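Local atomic coordinates of probable ribose-5-phosphate isomerase B (Mycoplasma genitalium, PDB entry 6MU0), a protein that probably interconverts ribulose 5-phosphate and ribose 5-phosphate in the non-oxidative stage of the pentose phosphate pathway. Residues I15-D18 with L24-I27; S29-T34 with E127-V132; A138-E141 with H145-R148. All blocks are in the same frame, centred on the assembly; numbering follows the deposited sequence. Where two conformers were deposited one is given.

Interaction 1 (I15-D18 with L24-I27). With 5RP (ribulose-5-phosphate), chain B.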
# COMPACT_ATOMS: atom_id res chain seq x y z
N ILE A 15 -6.10 2.69 -4.07
CA ILE A 15 -6.02 3.30 -2.75
C ILE A 15 -7.36 3.18 -2.04
O ILE A 15 -8.43 3.35 -2.65
CB ILE A 15 -5.53 4.77 -2.82
CG1 ILE A 15 -5.30 5.34 -1.42
CG2 ILE A 15 -6.47 5.65 -3.63
CD1 ILE A 15 -4.49 6.63 -1.41
N ALA A 16 -7.31 2.89 -0.75
CA ALA A 16 -8.50 2.84 0.09
C ALA A 16 -8.10 3.12 1.53
O ALA A 16 -6.92 3.14 1.89
CB ALA A 16 -9.24 1.51 -0.04
N SER A 17 -9.12 3.31 2.37
CA SER A 17 -8.89 3.55 3.79
C SER A 17 -10.08 3.00 4.56
O SER A 17 -11.02 2.46 3.97
CB SER A 17 -8.73 5.05 4.07
OG SER A 17 -9.95 5.75 3.89
N ASP A 18 -10.05 3.14 5.88
CA ASP A 18 -11.30 3.13 6.63
C ASP A 18 -11.71 4.57 6.93
O ASP A 18 -11.13 5.54 6.40
CB ASP A 18 -11.23 2.23 7.87
CG ASP A 18 -10.37 2.81 8.99
OD1 ASP A 18 -9.73 3.87 8.79
OD2 ASP A 18 -10.33 2.17 10.07
N LEU A 24 -6.68 12.15 4.19
CA LEU A 24 -5.38 11.75 3.67
C LEU A 24 -5.52 11.02 2.34
O LEU A 24 -4.72 11.24 1.42
CB LEU A 24 -4.68 10.86 4.69
CG LEU A 24 -3.32 10.34 4.24
CD1 LEU A 24 -2.33 11.47 4.00
CD2 LEU A 24 -2.78 9.32 5.23
N LYS A 25 -6.54 10.16 2.21
CA LYS A 25 -6.73 9.43 0.96
C LYS A 25 -6.91 10.38 -0.21
O LYS A 25 -6.31 10.19 -1.28
CB LYS A 25 -7.91 8.47 1.09
CG LYS A 25 -8.25 7.77 -0.21
CD LYS A 25 -8.98 6.46 0.02
CE LYS A 25 -10.35 6.65 0.69
NZ LYS A 25 -11.32 7.33 -0.20
N LYS A 26 -7.74 11.42 -0.05
CA LYS A 26 -7.92 12.38 -1.14
C LYS A 26 -6.63 13.14 -1.43
O LYS A 26 -6.28 13.36 -2.60
CB LYS A 26 -9.06 13.36 -0.88
CG LYS A 26 -9.20 14.38 -2.03
CD LYS A 26 -10.36 15.35 -1.89
CE LYS A 26 -10.40 16.32 -3.07
NZ LYS A 26 -11.54 17.27 -2.98
N ILE A 27 -5.92 13.57 -0.39
CA ILE A 27 -4.64 14.26 -0.59
C ILE A 27 -3.69 13.40 -1.41
O ILE A 27 -3.09 13.86 -2.39
CB ILE A 27 -4.03 14.65 0.77
CG1 ILE A 27 -4.86 15.72 1.45
CG2 ILE A 27 -2.59 15.11 0.58
CD1 ILE A 27 -4.46 15.99 2.90
C2 5RP B . -6.73 -0.71 12.69
C3 5RP B . -7.01 0.76 12.95
C5 5RP B . -8.44 1.26 12.73
O13 5RP B . -8.45 2.42 11.92
C6 5RP B . -8.97 1.56 14.14
O14 5RP B . -8.92 0.35 14.90
C7 5RP B . -10.37 2.12 14.12
O8 5RP B . -10.66 2.59 15.45
P9 5RP B . -12.11 3.20 15.77
O12 5RP B . -12.06 3.58 17.22
O11 5RP B . -12.30 4.39 14.84
O10 5RP B . -13.14 2.13 15.46
O4 5RP B . -6.16 1.52 13.37
O1 5RP B . -5.37 -1.01 12.95

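Interaction 2 (S29-T34 with E127-V132)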
# COMPACT_ATOMS: atom_id res chain seq x y z
N SER A 29 -4.37 10.71 -3.32
CA SER A 29 -4.89 10.39 -4.65
C SER A 29 -4.68 11.55 -5.61
O SER A 29 -4.19 11.36 -6.73
CB SER A 29 -6.36 10.01 -4.55
OG SER A 29 -6.89 9.75 -5.83
N GLU A 30 -5.04 12.76 -5.19
CA GLU A 30 -4.90 13.91 -6.08
C GLU A 30 -3.44 14.26 -6.33
O GLU A 30 -3.07 14.66 -7.44
CB GLU A 30 -5.69 15.10 -5.54
CG GLU A 30 -7.20 14.86 -5.51
CD GLU A 30 -7.83 14.71 -6.90
OE1 GLU A 30 -7.29 15.26 -7.89
OE2 GLU A 30 -8.89 14.05 -7.00
N HIS A 31 -2.59 14.11 -5.30
CA HIS A 31 -1.15 14.30 -5.47
C HIS A 31 -0.60 13.39 -6.56
O HIS A 31 0.14 13.84 -7.45
CB HIS A 31 -0.50 14.02 -4.11
CG HIS A 31 0.99 13.95 -4.14
ND1 HIS A 31 1.80 15.06 -4.18
CD2 HIS A 31 1.83 12.88 -4.05
CE1 HIS A 31 3.06 14.69 -4.15
NE2 HIS A 31 3.11 13.37 -4.07
N LEU A 32 -0.96 12.11 -6.51
CA LEU A 32 -0.44 11.16 -7.48
C LEU A 32 -1.06 11.35 -8.86
O LEU A 32 -0.39 11.17 -9.88
CB LEU A 32 -0.66 9.74 -6.97
CG LEU A 32 0.12 9.40 -5.70
CD1 LEU A 32 -0.19 7.98 -5.28
CD2 LEU A 32 1.63 9.58 -5.93
N LYS A 33 -2.34 11.73 -8.92
CA LYS A 33 -2.93 12.03 -10.22
C LYS A 33 -2.21 13.19 -10.91
O LYS A 33 -1.98 13.16 -12.12
CB LYS A 33 -4.43 12.31 -10.08
CG LYS A 33 -5.25 11.05 -9.83
CD LYS A 33 -6.73 11.35 -9.72
CE LYS A 33 -7.56 10.08 -9.67
NZ LYS A 33 -7.48 9.31 -10.95
N THR A 34 -1.85 14.22 -10.14
CA THR A 34 -1.11 15.34 -10.73
C THR A 34 0.23 14.89 -11.28
O THR A 34 0.69 15.42 -12.30
CB THR A 34 -0.94 16.43 -9.67
OG1 THR A 34 -2.23 16.91 -9.28
CG2 THR A 34 -0.11 17.59 -10.22
N GLU A 127 4.22 13.97 6.26
CA GLU A 127 5.11 12.81 6.32
C GLU A 127 4.58 11.66 5.48
O GLU A 127 5.35 10.96 4.81
CB GLU A 127 5.31 12.36 7.77
CG GLU A 127 6.30 11.22 7.94
CD GLU A 127 7.74 11.67 7.94
OE1 GLU A 127 7.99 12.88 7.81
OE2 GLU A 127 8.63 10.80 8.08
N ASN A 128 3.26 11.45 5.49
CA ASN A 128 2.68 10.40 4.66
C ASN A 128 2.91 10.64 3.17
O ASN A 128 3.19 9.70 2.42
CB ASN A 128 1.21 10.19 5.01
CG ASN A 128 1.03 9.23 6.17
OD1 ASN A 128 1.75 8.23 6.25
ND2 ASN A 128 0.09 9.52 7.06
N ILE A 129 2.80 11.90 2.72
CA ILE A 129 3.12 12.18 1.31
C ILE A 129 4.57 11.85 1.01
O ILE A 129 4.89 11.29 -0.05
CB ILE A 129 2.78 13.65 0.98
CG1 ILE A 129 1.26 13.84 0.89
CG2 ILE A 129 3.46 14.07 -0.32
CD1 ILE A 129 0.62 13.19 -0.33
N LYS A 130 5.48 12.20 1.92
CA LYS A 130 6.90 11.90 1.70
C LYS A 130 7.14 10.39 1.65
O LYS A 130 7.96 9.91 0.86
CB LYS A 130 7.75 12.52 2.80
CG LYS A 130 7.72 14.03 2.78
CD LYS A 130 8.34 14.61 4.04
CE LYS A 130 8.06 16.09 4.14
NZ LYS A 130 8.56 16.63 5.44
N ILE A 131 6.45 9.65 2.51
CA ILE A 131 6.55 8.19 2.51
C ILE A 131 6.10 7.64 1.16
O ILE A 131 6.78 6.81 0.55
CB ILE A 131 5.73 7.61 3.67
CG1 ILE A 131 6.41 7.91 5.01
CG2 ILE A 131 5.46 6.13 3.47
CD1 ILE A 131 5.52 7.69 6.21
N VAL A 132 4.93 8.09 0.69
CA VAL A 132 4.42 7.66 -0.61
C VAL A 132 5.42 7.96 -1.71
O VAL A 132 5.74 7.10 -2.54
CB VAL A 132 3.05 8.31 -0.88
CG1 VAL A 132 2.62 8.07 -2.32
CG2 VAL A 132 1.99 7.77 0.07

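Interaction 3 (A138-E141 with H145-R148)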
# COMPACT_ATOMS: atom_id res chain seq x y z
N ALA A 138 11.58 4.49 -5.13
CA ALA A 138 12.55 3.44 -4.86
C ALA A 138 12.32 2.25 -5.80
O ALA A 138 11.25 2.07 -6.37
CB ALA A 138 12.42 2.99 -3.41
N ASN A 139 13.37 1.45 -5.95
CA ASN A 139 13.33 0.24 -6.76
C ASN A 139 13.79 -0.95 -5.93
O ASN A 139 14.69 -0.83 -5.09
CB ASN A 139 14.24 0.37 -7.98
CG ASN A 139 13.82 1.50 -8.90
OD1 ASN A 139 12.67 1.58 -9.31
ND2 ASN A 139 14.76 2.39 -9.21
N PHE A 140 13.16 -2.10 -6.17
CA PHE A 140 13.59 -3.35 -5.55
C PHE A 140 15.04 -3.65 -5.93
O PHE A 140 15.42 -3.54 -7.10
CB PHE A 140 12.67 -4.47 -6.01
CG PHE A 140 12.95 -5.81 -5.38
CD1 PHE A 140 13.12 -5.94 -4.01
CD2 PHE A 140 13.02 -6.95 -6.17
CE1 PHE A 140 13.37 -7.18 -3.44
CE2 PHE A 140 13.27 -8.19 -5.61
CZ PHE A 140 13.44 -8.30 -4.24
N GLU A 141 15.85 -4.02 -4.94
CA GLU A 141 17.28 -4.24 -5.14
C GLU A 141 17.64 -5.68 -5.49
O GLU A 141 18.80 -5.95 -5.82
CB GLU A 141 18.09 -3.70 -3.94
CG GLU A 141 18.05 -2.17 -3.85
CD GLU A 141 18.72 -1.58 -2.62
OE1 GLU A 141 19.17 -2.34 -1.73
OE2 GLU A 141 18.80 -0.33 -2.53
N HIS A 145 17.62 -10.19 -1.52
CA HIS A 145 16.24 -9.86 -1.20
C HIS A 145 15.26 -10.67 -2.03
O HIS A 145 14.18 -11.01 -1.55
CB HIS A 145 16.01 -8.37 -1.37
CG HIS A 145 17.07 -7.54 -0.73
ND1 HIS A 145 17.25 -7.51 0.64
CD2 HIS A 145 18.04 -6.76 -1.26
CE1 HIS A 145 18.28 -6.73 0.92
NE2 HIS A 145 18.77 -6.25 -0.21
N GLN A 146 15.63 -10.98 -3.28
CA GLN A 146 14.79 -11.85 -4.09
C GLN A 146 14.70 -13.25 -3.49
O GLN A 146 13.63 -13.86 -3.47
CB GLN A 146 15.31 -11.91 -5.52
CG GLN A 146 14.43 -12.71 -6.47
CD GLN A 146 13.13 -11.99 -6.78
OE1 GLN A 146 13.14 -10.91 -7.36
NE2 GLN A 146 12.01 -12.59 -6.39
N ARG A 147 15.83 -13.78 -3.01
CA ARG A 147 15.81 -15.09 -2.38
C ARG A 147 14.86 -15.12 -1.19
O ARG A 147 14.13 -16.10 -0.98
CB ARG A 147 17.23 -15.43 -1.91
CG ARG A 147 17.35 -16.78 -1.26
CD ARG A 147 18.78 -17.04 -0.84
NE ARG A 147 19.20 -16.23 0.30
CZ ARG A 147 20.22 -15.37 0.30
NH1 ARG A 147 20.96 -15.20 -0.79
NH2 ARG A 147 20.52 -14.70 1.40
N ARG A 148 14.83 -14.04 -0.41
CA ARG A 148 13.97 -13.99 0.76
C ARG A 148 12.50 -13.87 0.37
O ARG A 148 11.65 -14.61 0.88
CB ARG A 148 14.42 -12.85 1.67
CG ARG A 148 15.77 -13.15 2.30
CD ARG A 148 16.50 -11.93 2.80
NE ARG A 148 17.85 -12.31 3.21
CZ ARG A 148 18.83 -11.45 3.45
NH1 ARG A 148 18.62 -10.14 3.33
NH2 ARG A 148 20.02 -11.91 3.80
O HOH W 1 20.52 -4.61 -1.68

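Interaction 1 (I15-D18 with L24-I27)
I15 meets the aliphatic part of K25 where strand 12-16 is covered by helix 22-34, the first strand and helix of a beta-alpha-beta unit in this Rossmann-like α/β fold. Strand 38-41 completes the unit. The ethyl branch of I15 does the touching: with CG1 anti to the backbone N (chi1 -173°), CG1 lies 4.0 Å from K25 CG and CD1 lies 4.0 Å from the K25 carbonyl O, the two side chains crossing at a slant. Next along the strand, A16 turns its methyl to the other side of the sheet, where F56 and V60 of helix 53-66 receive it. What it offers K25 is backbone, its CA lying 3.7 Å from K25 CD. The first part of the lysine chain runs over the strand end; bends at its last two torsions then turn the terminus aside. There K25 NZ forms a salt bridge with D41 and a hydrogen bond with the carbonyl of P44, so this buried amino group is satisfied by the end of the neighbouring strand and the loop after it. S17, just beyond the strand, points back at the helix and brings its OG to 3.3 Å from K25 CE. That hydroxyl donates to the carbonyl O of D18 at 2.8 Å, approaching at 130° to the C=O and tilted 24° from the carbonyl plane, a bond within the loop that leads to the ligand pocket. D18 itself faces away from the helix. Its carboxylate is shared between two partners: OD1 is hydrogen-bonded to the hydroxyl of T20, which helps to fix its rotation, while OD2 accepts a 2.6 Å hydrogen bond from the O13 hydroxyl of the bound ribulose-5-phosphate.

Interaction 2 (S29-T34 with E127-V132)
The imidazole of H31 presents one face to the branched side chain of I129, the two reaching toward each other from adjacent helices. This is a CH-pi contact: I129 CG2 sits 4.0 Å from the ring centroid and 20° off the ring normal, over that face and displaced toward the rim near NE2. The other arm of I129 works on the same side of the ring at its root, with CD1 3.9 Å from H31 CG. H31 is swung out toward its partner by having CG anti to the backbone N (chi1 170°).

Purely apolar packing supplies the second pair. L32 and V132 meet through methyl groups, L32 CD2 lying 4.0 Å from V132 CG1, and these residues are more deeply buried than the histidine.

The polar bonding of H31 runs along the same interface, since its NE2 is hydrogen-bonded to D133, one residue beyond V132. Helices 22-34 and 125-137 pack side by side on one face of the parallel sheet: L32 reaches V39 of strand 38-41 and V132 reaches L116 of strand 115-117, while I28 fills in against both I129 and V132.

Interaction 3 (A138-E141 with H145-R148)
The phenyl ring of F140 is set edge-on to the side-chain amide of Q146, the two planes standing 89° apart. Q146 OE1 lies near the plane of the ring, 3.2 Å from F140 CE2, so the amide oxygen meets the C-H rim and not the pi face. The Q146 chain, bent at chi2 (72°), folds its amide back to this position, and a hydrogen bond from NE2 to D150, one turn further along, helps to fix the amide's rotation. The far end of the phenyl ring also rests against the helix backbone: F140 CZ is 3.6 Å from Q146 N, and the carbonyl O of H145 lies at the ring edge, in its plane. F140 CE1 comes to 3.6 Å from H145 CB, the two side chains running at a slant to one another.

These residues join the loop after helix 125-137 to the first turn of helix 144-158, the C-terminal helix of the α/β fold. The loop brings F140 against the start of the helix, and of the residues in 138-141 it has the most surface buried by 145-148.

H145 meets E141 through CD2, which lies 4.1 Å from E141 CB, while the extended glutamate chain carries its carboxylate further along the imidazole. The polar ends are joined by a water that lies in the plane of the imidazole, donating to E141 OE1 at 2.6 Å and standing 2.8 Å from H145 NE2. The H145 ring also stacks on H110, which is probably the proton donor of the isomerase reaction.

Interactions 1 and 2 share helix 22-34 and touch, with I27 packed on I129 and L24 on N128; their centres are 10 Å apart. Interaction 1 is the buried one, pressing the helix onto its strand through a lysine's aliphatic chain and ending at the substrate. Interaction 2, only partly buried, sets the same helix against helix 125-137 with methyl groups and one imidazole face. Interaction 3 continues from that second helix into helix 144-158, on the other side of the chain's centre from interaction 1, their centres about 27 Å apart. Nearer the surface, it relies on a phenyl edge against an amide oxygen and on a bridging water.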